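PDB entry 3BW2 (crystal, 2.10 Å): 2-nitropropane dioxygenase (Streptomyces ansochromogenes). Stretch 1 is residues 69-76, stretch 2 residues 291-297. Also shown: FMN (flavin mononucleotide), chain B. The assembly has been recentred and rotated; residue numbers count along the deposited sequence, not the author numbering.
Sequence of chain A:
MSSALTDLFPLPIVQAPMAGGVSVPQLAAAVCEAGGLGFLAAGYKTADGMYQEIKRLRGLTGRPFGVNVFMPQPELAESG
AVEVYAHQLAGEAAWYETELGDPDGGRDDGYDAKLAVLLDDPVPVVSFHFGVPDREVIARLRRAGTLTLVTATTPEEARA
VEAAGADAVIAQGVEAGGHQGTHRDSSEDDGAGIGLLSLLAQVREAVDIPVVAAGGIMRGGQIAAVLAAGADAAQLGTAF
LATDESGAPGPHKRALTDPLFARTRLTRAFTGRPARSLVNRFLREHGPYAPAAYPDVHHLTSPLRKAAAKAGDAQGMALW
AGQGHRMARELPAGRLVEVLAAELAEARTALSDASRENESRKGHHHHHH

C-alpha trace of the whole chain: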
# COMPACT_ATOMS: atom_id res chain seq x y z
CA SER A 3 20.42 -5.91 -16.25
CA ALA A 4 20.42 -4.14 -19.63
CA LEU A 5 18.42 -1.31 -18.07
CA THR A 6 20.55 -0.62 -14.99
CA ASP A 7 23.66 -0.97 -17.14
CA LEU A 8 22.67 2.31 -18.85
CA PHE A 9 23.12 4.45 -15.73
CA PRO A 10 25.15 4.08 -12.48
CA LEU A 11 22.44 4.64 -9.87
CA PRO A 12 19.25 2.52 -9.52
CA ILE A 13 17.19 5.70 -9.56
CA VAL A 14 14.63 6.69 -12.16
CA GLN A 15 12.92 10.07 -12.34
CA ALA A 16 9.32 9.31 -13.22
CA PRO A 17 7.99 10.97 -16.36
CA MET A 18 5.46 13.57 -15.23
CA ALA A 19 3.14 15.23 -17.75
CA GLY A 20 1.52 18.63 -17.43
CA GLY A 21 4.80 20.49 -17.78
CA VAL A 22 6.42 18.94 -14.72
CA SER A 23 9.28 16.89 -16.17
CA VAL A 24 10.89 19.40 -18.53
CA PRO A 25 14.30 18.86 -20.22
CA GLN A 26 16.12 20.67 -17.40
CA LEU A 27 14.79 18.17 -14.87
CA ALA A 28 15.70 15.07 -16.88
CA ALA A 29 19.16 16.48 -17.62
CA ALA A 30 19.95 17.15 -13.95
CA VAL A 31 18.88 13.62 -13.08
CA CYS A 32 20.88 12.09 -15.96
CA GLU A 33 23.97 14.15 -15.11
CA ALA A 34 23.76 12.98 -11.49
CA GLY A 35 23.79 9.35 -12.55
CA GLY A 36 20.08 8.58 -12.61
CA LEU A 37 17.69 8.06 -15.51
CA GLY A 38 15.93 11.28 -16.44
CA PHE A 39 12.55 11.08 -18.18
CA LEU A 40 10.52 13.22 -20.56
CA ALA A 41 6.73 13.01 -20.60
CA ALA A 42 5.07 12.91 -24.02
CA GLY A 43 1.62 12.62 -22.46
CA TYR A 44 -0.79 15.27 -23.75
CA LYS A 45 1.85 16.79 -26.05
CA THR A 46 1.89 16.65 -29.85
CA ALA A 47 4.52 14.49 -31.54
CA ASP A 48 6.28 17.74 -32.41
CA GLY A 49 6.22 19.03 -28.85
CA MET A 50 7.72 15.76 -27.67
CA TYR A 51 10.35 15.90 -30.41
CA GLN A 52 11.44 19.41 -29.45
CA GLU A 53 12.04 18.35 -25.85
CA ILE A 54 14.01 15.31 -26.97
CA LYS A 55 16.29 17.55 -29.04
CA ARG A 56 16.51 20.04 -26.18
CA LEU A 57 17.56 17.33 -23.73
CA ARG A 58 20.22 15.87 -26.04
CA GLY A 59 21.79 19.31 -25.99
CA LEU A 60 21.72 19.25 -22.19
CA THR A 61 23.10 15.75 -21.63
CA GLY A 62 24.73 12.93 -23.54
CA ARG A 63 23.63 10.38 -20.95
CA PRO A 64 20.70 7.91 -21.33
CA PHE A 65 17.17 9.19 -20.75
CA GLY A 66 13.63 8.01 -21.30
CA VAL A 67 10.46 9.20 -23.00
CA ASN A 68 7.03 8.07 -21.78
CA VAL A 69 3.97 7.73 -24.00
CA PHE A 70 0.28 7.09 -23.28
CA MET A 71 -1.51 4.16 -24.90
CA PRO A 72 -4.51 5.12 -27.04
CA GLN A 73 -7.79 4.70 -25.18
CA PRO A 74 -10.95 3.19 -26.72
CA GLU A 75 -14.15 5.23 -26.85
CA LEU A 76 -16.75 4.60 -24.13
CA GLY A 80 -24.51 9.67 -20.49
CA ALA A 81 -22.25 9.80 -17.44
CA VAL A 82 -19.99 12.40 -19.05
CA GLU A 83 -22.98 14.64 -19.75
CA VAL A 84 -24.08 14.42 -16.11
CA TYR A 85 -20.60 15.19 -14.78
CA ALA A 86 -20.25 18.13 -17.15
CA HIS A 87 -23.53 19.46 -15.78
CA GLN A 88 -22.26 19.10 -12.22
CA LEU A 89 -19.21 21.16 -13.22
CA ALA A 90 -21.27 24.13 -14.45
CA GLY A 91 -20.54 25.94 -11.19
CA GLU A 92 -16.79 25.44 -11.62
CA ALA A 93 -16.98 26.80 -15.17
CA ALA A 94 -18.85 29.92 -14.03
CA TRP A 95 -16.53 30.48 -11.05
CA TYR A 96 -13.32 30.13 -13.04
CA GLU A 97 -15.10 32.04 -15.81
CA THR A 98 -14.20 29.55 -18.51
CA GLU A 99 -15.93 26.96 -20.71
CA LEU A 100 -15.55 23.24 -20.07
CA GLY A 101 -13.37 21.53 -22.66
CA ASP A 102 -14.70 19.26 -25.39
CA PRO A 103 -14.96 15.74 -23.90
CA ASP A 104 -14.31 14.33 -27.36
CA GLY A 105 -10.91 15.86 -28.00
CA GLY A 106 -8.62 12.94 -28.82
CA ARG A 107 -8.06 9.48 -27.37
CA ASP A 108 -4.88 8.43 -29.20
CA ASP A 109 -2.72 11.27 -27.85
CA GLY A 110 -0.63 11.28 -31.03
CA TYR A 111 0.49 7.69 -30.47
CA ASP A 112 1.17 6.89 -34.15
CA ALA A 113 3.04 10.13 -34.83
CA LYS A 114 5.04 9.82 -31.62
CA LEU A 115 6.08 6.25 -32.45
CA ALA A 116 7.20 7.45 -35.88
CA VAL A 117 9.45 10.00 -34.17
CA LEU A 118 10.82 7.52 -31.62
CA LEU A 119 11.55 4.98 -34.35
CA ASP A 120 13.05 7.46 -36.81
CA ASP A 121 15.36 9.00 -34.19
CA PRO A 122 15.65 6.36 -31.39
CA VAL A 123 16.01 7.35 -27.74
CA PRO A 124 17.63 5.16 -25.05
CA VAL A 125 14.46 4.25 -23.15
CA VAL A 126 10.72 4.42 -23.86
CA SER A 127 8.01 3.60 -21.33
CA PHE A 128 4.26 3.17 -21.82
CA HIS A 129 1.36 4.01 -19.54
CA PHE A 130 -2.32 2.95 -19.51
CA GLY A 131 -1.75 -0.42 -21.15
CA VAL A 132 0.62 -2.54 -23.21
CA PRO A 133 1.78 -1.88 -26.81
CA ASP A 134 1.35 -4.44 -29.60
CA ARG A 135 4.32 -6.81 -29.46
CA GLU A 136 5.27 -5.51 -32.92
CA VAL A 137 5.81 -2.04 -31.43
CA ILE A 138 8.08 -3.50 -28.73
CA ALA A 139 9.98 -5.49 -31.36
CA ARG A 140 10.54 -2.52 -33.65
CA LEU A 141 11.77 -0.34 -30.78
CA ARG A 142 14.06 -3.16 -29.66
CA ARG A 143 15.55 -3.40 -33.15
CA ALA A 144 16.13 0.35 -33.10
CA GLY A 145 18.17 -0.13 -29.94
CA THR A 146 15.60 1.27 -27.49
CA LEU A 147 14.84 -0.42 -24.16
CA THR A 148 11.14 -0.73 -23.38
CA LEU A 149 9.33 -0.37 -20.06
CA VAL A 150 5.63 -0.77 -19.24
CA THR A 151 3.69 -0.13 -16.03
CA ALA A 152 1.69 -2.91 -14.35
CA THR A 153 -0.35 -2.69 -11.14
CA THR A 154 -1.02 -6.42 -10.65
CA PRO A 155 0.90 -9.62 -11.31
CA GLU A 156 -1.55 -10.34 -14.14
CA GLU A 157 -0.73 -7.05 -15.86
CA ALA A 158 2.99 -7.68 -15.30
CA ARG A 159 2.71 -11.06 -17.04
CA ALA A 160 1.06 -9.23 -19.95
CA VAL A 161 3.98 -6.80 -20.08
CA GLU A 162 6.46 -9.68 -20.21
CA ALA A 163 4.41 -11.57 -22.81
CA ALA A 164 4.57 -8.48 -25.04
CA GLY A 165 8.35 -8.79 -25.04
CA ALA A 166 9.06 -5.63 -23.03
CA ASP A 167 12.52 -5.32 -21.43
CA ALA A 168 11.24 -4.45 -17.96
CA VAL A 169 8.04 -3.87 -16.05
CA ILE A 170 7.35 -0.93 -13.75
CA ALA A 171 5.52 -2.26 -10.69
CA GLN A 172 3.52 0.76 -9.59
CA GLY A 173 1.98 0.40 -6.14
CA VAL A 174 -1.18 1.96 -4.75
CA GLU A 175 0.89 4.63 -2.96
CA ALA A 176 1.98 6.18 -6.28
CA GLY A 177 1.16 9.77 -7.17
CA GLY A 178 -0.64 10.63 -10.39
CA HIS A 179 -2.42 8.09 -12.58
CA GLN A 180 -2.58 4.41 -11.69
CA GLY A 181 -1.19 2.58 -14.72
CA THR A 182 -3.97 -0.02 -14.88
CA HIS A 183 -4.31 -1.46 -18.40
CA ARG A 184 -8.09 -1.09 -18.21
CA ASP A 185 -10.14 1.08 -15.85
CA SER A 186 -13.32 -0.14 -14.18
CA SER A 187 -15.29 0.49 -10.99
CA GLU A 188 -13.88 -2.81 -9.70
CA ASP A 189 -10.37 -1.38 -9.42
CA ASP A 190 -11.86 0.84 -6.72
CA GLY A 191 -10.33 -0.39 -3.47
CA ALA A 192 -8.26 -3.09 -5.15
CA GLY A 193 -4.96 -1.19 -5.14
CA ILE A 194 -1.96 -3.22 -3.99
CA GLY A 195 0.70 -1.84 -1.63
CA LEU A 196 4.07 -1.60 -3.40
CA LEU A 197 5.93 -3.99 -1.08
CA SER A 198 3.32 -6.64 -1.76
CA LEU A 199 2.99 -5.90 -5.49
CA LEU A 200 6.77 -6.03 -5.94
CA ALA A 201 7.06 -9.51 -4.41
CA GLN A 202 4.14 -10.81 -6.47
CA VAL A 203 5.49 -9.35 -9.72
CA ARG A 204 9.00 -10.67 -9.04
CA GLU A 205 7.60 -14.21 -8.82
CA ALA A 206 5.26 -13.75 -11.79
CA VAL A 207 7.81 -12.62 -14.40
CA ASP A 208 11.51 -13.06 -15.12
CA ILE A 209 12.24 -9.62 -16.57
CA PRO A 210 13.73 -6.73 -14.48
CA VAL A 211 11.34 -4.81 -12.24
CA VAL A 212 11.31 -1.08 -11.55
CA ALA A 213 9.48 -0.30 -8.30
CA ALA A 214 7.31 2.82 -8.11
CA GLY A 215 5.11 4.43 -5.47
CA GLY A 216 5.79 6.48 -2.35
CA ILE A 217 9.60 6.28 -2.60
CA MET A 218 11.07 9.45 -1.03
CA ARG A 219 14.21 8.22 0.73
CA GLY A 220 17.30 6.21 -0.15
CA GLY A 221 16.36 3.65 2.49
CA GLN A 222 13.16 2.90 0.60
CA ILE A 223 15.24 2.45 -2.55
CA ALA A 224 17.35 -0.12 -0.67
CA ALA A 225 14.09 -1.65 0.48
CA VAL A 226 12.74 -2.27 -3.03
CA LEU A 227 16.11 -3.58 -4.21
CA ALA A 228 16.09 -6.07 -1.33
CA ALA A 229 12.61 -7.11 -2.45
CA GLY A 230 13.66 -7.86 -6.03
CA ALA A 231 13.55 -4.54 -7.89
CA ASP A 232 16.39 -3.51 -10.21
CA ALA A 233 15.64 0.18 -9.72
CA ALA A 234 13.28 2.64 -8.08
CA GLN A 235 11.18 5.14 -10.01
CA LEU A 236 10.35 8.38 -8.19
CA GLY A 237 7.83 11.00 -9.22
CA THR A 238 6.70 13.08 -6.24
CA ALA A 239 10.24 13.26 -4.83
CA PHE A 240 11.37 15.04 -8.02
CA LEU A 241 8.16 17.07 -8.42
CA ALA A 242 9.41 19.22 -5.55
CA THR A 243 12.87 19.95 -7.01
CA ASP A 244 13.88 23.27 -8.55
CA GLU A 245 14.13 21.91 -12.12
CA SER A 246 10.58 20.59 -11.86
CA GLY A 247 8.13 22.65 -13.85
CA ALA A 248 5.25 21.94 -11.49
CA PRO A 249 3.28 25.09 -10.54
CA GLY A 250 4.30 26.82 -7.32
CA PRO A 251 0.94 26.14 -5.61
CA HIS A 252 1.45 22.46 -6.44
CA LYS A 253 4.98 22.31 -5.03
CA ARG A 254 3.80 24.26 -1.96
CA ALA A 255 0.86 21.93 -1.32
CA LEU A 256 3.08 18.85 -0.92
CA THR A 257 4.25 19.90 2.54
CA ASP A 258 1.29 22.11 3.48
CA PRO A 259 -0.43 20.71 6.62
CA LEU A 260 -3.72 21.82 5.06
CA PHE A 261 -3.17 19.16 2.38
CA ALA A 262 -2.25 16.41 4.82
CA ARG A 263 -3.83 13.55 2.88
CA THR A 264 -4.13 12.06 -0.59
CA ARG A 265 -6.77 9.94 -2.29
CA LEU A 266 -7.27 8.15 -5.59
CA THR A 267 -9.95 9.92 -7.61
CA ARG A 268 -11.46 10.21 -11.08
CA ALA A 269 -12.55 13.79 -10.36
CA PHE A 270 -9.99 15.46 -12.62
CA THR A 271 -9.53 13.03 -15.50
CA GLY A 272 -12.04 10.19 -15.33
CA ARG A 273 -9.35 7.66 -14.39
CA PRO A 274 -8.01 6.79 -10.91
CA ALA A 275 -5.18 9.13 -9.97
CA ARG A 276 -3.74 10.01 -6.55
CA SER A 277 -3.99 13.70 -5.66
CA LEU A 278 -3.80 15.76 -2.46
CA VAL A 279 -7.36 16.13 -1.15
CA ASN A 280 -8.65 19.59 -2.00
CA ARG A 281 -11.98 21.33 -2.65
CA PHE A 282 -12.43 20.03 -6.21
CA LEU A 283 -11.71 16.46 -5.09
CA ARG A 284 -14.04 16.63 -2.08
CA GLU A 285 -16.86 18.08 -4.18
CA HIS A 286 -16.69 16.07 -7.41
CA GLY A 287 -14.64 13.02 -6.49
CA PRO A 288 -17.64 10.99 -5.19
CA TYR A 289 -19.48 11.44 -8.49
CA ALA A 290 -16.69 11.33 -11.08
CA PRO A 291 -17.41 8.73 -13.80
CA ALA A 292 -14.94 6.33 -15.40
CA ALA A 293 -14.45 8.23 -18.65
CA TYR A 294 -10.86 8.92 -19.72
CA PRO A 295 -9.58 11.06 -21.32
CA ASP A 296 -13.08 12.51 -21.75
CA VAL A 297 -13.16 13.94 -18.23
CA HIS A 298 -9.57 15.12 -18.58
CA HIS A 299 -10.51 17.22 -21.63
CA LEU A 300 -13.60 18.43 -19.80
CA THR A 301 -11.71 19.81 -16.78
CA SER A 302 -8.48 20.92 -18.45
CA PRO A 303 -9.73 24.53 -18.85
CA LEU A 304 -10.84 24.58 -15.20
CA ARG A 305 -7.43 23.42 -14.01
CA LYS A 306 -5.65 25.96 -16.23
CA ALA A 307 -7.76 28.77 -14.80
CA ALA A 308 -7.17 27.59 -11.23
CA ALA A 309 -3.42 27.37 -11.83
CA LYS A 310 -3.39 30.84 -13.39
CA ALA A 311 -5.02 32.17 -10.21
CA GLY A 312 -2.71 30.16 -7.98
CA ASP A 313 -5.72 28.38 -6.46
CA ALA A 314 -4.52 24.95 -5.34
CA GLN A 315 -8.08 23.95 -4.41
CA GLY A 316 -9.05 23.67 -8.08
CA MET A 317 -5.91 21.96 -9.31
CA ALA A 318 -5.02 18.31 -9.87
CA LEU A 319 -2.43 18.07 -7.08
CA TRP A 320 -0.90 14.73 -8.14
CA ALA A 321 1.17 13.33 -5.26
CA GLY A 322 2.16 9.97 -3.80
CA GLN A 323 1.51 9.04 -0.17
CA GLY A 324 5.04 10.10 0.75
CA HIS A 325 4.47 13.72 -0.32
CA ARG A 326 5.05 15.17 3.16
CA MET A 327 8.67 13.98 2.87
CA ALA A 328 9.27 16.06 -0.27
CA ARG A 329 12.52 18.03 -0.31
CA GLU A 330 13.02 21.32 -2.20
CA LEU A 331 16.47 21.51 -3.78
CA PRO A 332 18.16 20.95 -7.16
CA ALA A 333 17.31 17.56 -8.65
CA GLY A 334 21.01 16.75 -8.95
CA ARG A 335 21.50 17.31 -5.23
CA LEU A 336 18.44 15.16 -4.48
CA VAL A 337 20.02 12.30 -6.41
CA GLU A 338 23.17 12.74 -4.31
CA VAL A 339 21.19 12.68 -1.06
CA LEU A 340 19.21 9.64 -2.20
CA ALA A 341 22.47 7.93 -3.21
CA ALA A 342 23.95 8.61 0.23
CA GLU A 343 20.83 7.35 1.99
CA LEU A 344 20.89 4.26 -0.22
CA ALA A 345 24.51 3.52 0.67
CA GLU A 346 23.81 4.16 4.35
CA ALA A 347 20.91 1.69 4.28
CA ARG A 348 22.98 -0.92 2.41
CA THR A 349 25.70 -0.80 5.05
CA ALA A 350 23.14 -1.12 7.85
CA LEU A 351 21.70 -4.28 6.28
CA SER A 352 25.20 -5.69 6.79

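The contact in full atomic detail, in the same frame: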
# COMPACT_ATOMS: atom_id res chain seq x y z
N VAL A 69 5.12 7.45 -23.15
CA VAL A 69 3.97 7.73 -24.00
C VAL A 69 2.71 7.03 -23.49
O VAL A 69 2.78 5.96 -22.87
CB VAL A 69 4.23 7.30 -25.47
CG1 VAL A 69 5.52 7.92 -25.98
CG2 VAL A 69 4.28 5.80 -25.57
N PHE A 70 1.56 7.65 -23.72
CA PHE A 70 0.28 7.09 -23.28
C PHE A 70 -0.31 6.20 -24.37
O PHE A 70 -0.25 6.54 -25.56
CB PHE A 70 -0.73 8.19 -22.96
CG PHE A 70 -0.33 9.08 -21.81
CD1 PHE A 70 0.65 8.69 -20.90
CD2 PHE A 70 -0.99 10.29 -21.61
CE1 PHE A 70 0.97 9.49 -19.81
CE2 PHE A 70 -0.68 11.10 -20.52
CZ PHE A 70 0.30 10.70 -19.61
N MET A 71 -0.88 5.08 -23.96
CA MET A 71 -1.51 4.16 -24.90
C MET A 71 -2.84 4.76 -25.32
O MET A 71 -3.53 5.40 -24.51
CB MET A 71 -1.78 2.80 -24.24
CG MET A 71 -0.54 2.03 -23.84
SD MET A 71 0.48 1.65 -25.27
CE MET A 71 -0.66 0.72 -26.27
N PRO A 72 -3.23 4.58 -26.59
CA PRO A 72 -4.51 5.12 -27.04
C PRO A 72 -5.61 4.48 -26.21
O PRO A 72 -5.49 3.33 -25.80
CB PRO A 72 -4.57 4.69 -28.51
CG PRO A 72 -3.13 4.68 -28.91
CD PRO A 72 -2.46 4.03 -27.72
N GLN A 73 -6.69 5.23 -25.96
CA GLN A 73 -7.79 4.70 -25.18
C GLN A 73 -9.03 4.55 -26.05
O GLN A 73 -9.36 5.43 -26.83
CB GLN A 73 -8.10 5.62 -23.99
CG GLN A 73 -6.94 5.83 -23.03
CD GLN A 73 -6.39 4.53 -22.47
OE1 GLN A 73 -5.32 4.06 -22.88
NE2 GLN A 73 -7.12 3.94 -21.54
N PRO A 74 -9.74 3.42 -25.92
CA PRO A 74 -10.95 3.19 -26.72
C PRO A 74 -12.09 4.08 -26.25
O PRO A 74 -12.14 4.48 -25.09
CB PRO A 74 -11.23 1.71 -26.48
CG PRO A 74 -10.81 1.53 -25.06
CD PRO A 74 -9.49 2.28 -25.01
N GLU A 75 -13.00 4.39 -27.17
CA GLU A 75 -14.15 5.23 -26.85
C GLU A 75 -15.07 4.48 -25.88
O GLU A 75 -15.08 3.26 -25.84
CB GLU A 75 -14.90 5.58 -28.13
CG GLU A 75 -16.11 6.49 -27.94
CD GLU A 75 -16.68 6.99 -29.25
OE1 GLU A 75 -17.71 7.69 -29.22
OE2 GLU A 75 -16.09 6.69 -30.31
N LEU A 76 -15.84 5.23 -25.09
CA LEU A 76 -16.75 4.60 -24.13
C LEU A 76 -17.91 3.92 -24.85
O LEU A 76 -18.68 4.58 -25.55
CB LEU A 76 -17.30 5.64 -23.15
CG LEU A 76 -16.30 6.35 -22.24
CD1 LEU A 76 -15.46 7.34 -23.05
CD2 LEU A 76 -17.05 7.08 -21.15
N PRO A 291 -17.23 9.97 -13.03
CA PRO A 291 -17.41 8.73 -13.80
C PRO A 291 -16.11 8.22 -14.42
O PRO A 291 -15.15 8.97 -14.57
CB PRO A 291 -18.42 9.14 -14.86
CG PRO A 291 -17.97 10.54 -15.18
CD PRO A 291 -17.70 11.13 -13.81
N ALA A 292 -16.10 6.94 -14.76
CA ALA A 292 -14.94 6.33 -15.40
C ALA A 292 -15.04 6.68 -16.87
O ALA A 292 -15.68 5.98 -17.64
CB ALA A 292 -14.96 4.82 -15.20
N ALA A 293 -14.41 7.79 -17.26
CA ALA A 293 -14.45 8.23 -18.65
C ALA A 293 -13.20 9.03 -19.00
O ALA A 293 -13.19 10.26 -18.93
CB ALA A 293 -15.70 9.09 -18.89
N TYR A 294 -12.14 8.31 -19.37
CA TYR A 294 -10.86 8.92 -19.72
C TYR A 294 -10.59 8.75 -21.21
O TYR A 294 -10.89 7.71 -21.79
CB TYR A 294 -9.74 8.25 -18.92
CG TYR A 294 -8.37 8.77 -19.24
CD1 TYR A 294 -7.86 9.89 -18.60
CD2 TYR A 294 -7.59 8.16 -20.22
CE1 TYR A 294 -6.60 10.39 -18.92
CE2 TYR A 294 -6.33 8.65 -20.55
CZ TYR A 294 -5.84 9.76 -19.90
OH TYR A 294 -4.59 10.26 -20.21
N PRO A 295 -10.01 9.77 -21.87
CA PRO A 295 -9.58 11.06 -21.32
C PRO A 295 -10.70 12.10 -21.40
O PRO A 295 -10.46 13.29 -21.25
CB PRO A 295 -8.41 11.42 -22.21
CG PRO A 295 -8.89 10.96 -23.56
CD PRO A 295 -9.51 9.60 -23.25
N ASP A 296 -11.92 11.63 -21.64
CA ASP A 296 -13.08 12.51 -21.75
C ASP A 296 -13.14 13.53 -20.62
O ASP A 296 -13.23 14.74 -20.87
CB ASP A 296 -14.37 11.68 -21.76
CG ASP A 296 -14.44 10.70 -22.92
OD1 ASP A 296 -13.55 9.83 -23.01
OD2 ASP A 296 -15.38 10.81 -23.73
N VAL A 297 -13.10 13.05 -19.38
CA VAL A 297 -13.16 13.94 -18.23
C VAL A 297 -11.95 14.86 -18.19
O VAL A 297 -12.06 16.04 -17.85
CB VAL A 297 -13.26 13.13 -16.91
CG1 VAL A 297 -13.22 14.06 -15.72
CG2 VAL A 297 -14.57 12.33 -16.91
N1 FMN B . 3.54 8.17 -15.13
C2 FMN B . 3.59 8.02 -16.52
O2 FMN B . 3.86 6.93 -17.01
N3 FMN B . 3.35 9.10 -17.36
C4 FMN B . 3.05 10.36 -16.88
O4 FMN B . 2.85 11.30 -17.68
C4A FMN B . 3.01 10.55 -15.48
N5 FMN B . 2.74 11.80 -14.93
C5A FMN B . 2.72 12.01 -13.54
C6 FMN B . 2.47 13.31 -13.03
C7 FMN B . 2.44 13.59 -11.62
C7M FMN B . 2.96 15.00 -11.27
C8 FMN B . 2.73 12.46 -10.77
C8M FMN B . 3.43 12.60 -9.41
C9 FMN B . 2.96 11.14 -11.27
C9A FMN B . 2.96 10.90 -12.66
N10 FMN B . 3.21 9.62 -13.21
C10 FMN B . 3.25 9.43 -14.61
C1' FMN B . 3.29 8.39 -12.30
C2' FMN B . 4.79 8.06 -12.09
O2' FMN B . 5.25 7.30 -13.19
C3' FMN B . 5.04 7.19 -10.81
O3' FMN B . 4.26 6.00 -10.97
C4' FMN B . 4.64 7.86 -9.49
O4' FMN B . 5.15 9.19 -9.50
C5' FMN B . 5.21 7.08 -8.27
O5' FMN B . 4.85 7.69 -7.00
P FMN B . 5.65 8.87 -6.21
O1P FMN B . 6.91 8.28 -6.74
O2P FMN B . 4.88 8.28 -5.04
O3P FMN B . 4.90 9.81 -7.13

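This contact joins two pieces of one chain whose touching residues lie at least 216 positions apart, and it does so without a single hydrogen bond between them. The two stretches bury 298 Å² in all, counting both sides, so the contact is small and rests on the fit of side chains rather than on a shared backbone ladder. Stretch 1 leaves its strand after Phe70 and runs on in extended form; the residues of stretch 2 meet it at three places, Phe70, Gln73 and Leu76.

Pro291 stands out of reach, and the contact opens at Ala292, which contributes mainly its backbone. Its carbonyl O lies 3.9 Å from CD2 of Leu76, while its CA-to-CB bond points sideways and its methyl group stays well clear. Ala293 comes next and is the tighter partner: its CB is 3.3 Å from Leu76 CD2, shorter than the usual spacing of two methyl carbons, so the pair is tightly pressed in the model. The two residues also form one of the points of nearest backbone register, with their CA atoms 7.0 Å apart, a spacing that the leucine side chain, whose CA-to-CB bond points toward stretch 2, bridges to reach the short alanine. The backbone of Ala293 has a second task, since its O accepts a hydrogen bond from Val297 N at 2.8 Å, which ties the loop to the first turn of the helix that follows.

Tyr294 has the largest area covered by the opposing stretch of any residue in stretch 2. Its CA-to-CB bond points sideways, but with chi1 at 178° (t) the end of the side chain comes nearer to stretch 1. Along the way the ring passes Gln73, whose CG sits at the ring edge, near its plane, 3.7 Å from Tyr294 CD2. The contact here is made by the aliphatic part of the glutamine. Farther out, the hydroxyl OH lies 3.9 Å from Phe70 CD2, approaching that ring obliquely, and it is hydrogen-bonded elsewhere in the structure. Phe70 in turn reaches the flavin: its CZ is 3.3 Å from FMN O4, which lies at the ring edge. One buried aromatic thus links the loop contact to the cofactor of this dioxygenase.

Pro295 follows a cis peptide bond and stands at the N-cap position, right before the helix. Its part in the contact is slight, with CD 4.3 Å from Gln73 CB.

The CA-to-CB bond of Asp296, in the first turn of the helix, points toward stretch 1. Its OD1 approaches Leu76 CD1 to 3.1 Å, a close meeting of a carboxylate oxygen and a methyl group that offers no polar pairing. Leu76 therefore touches three residues of stretch 2, with CD2 nearest to the two alanines and CD1 nearest to the aspartate. Val297 makes no contact across the gap. The rule to read here is economical: an extended segment presents three residues whose CA-to-CB bonds point toward the loop, the methyl of one alanine and the carbonyl of the other meet a leucine end, and one long aromatic spans the remaining distance.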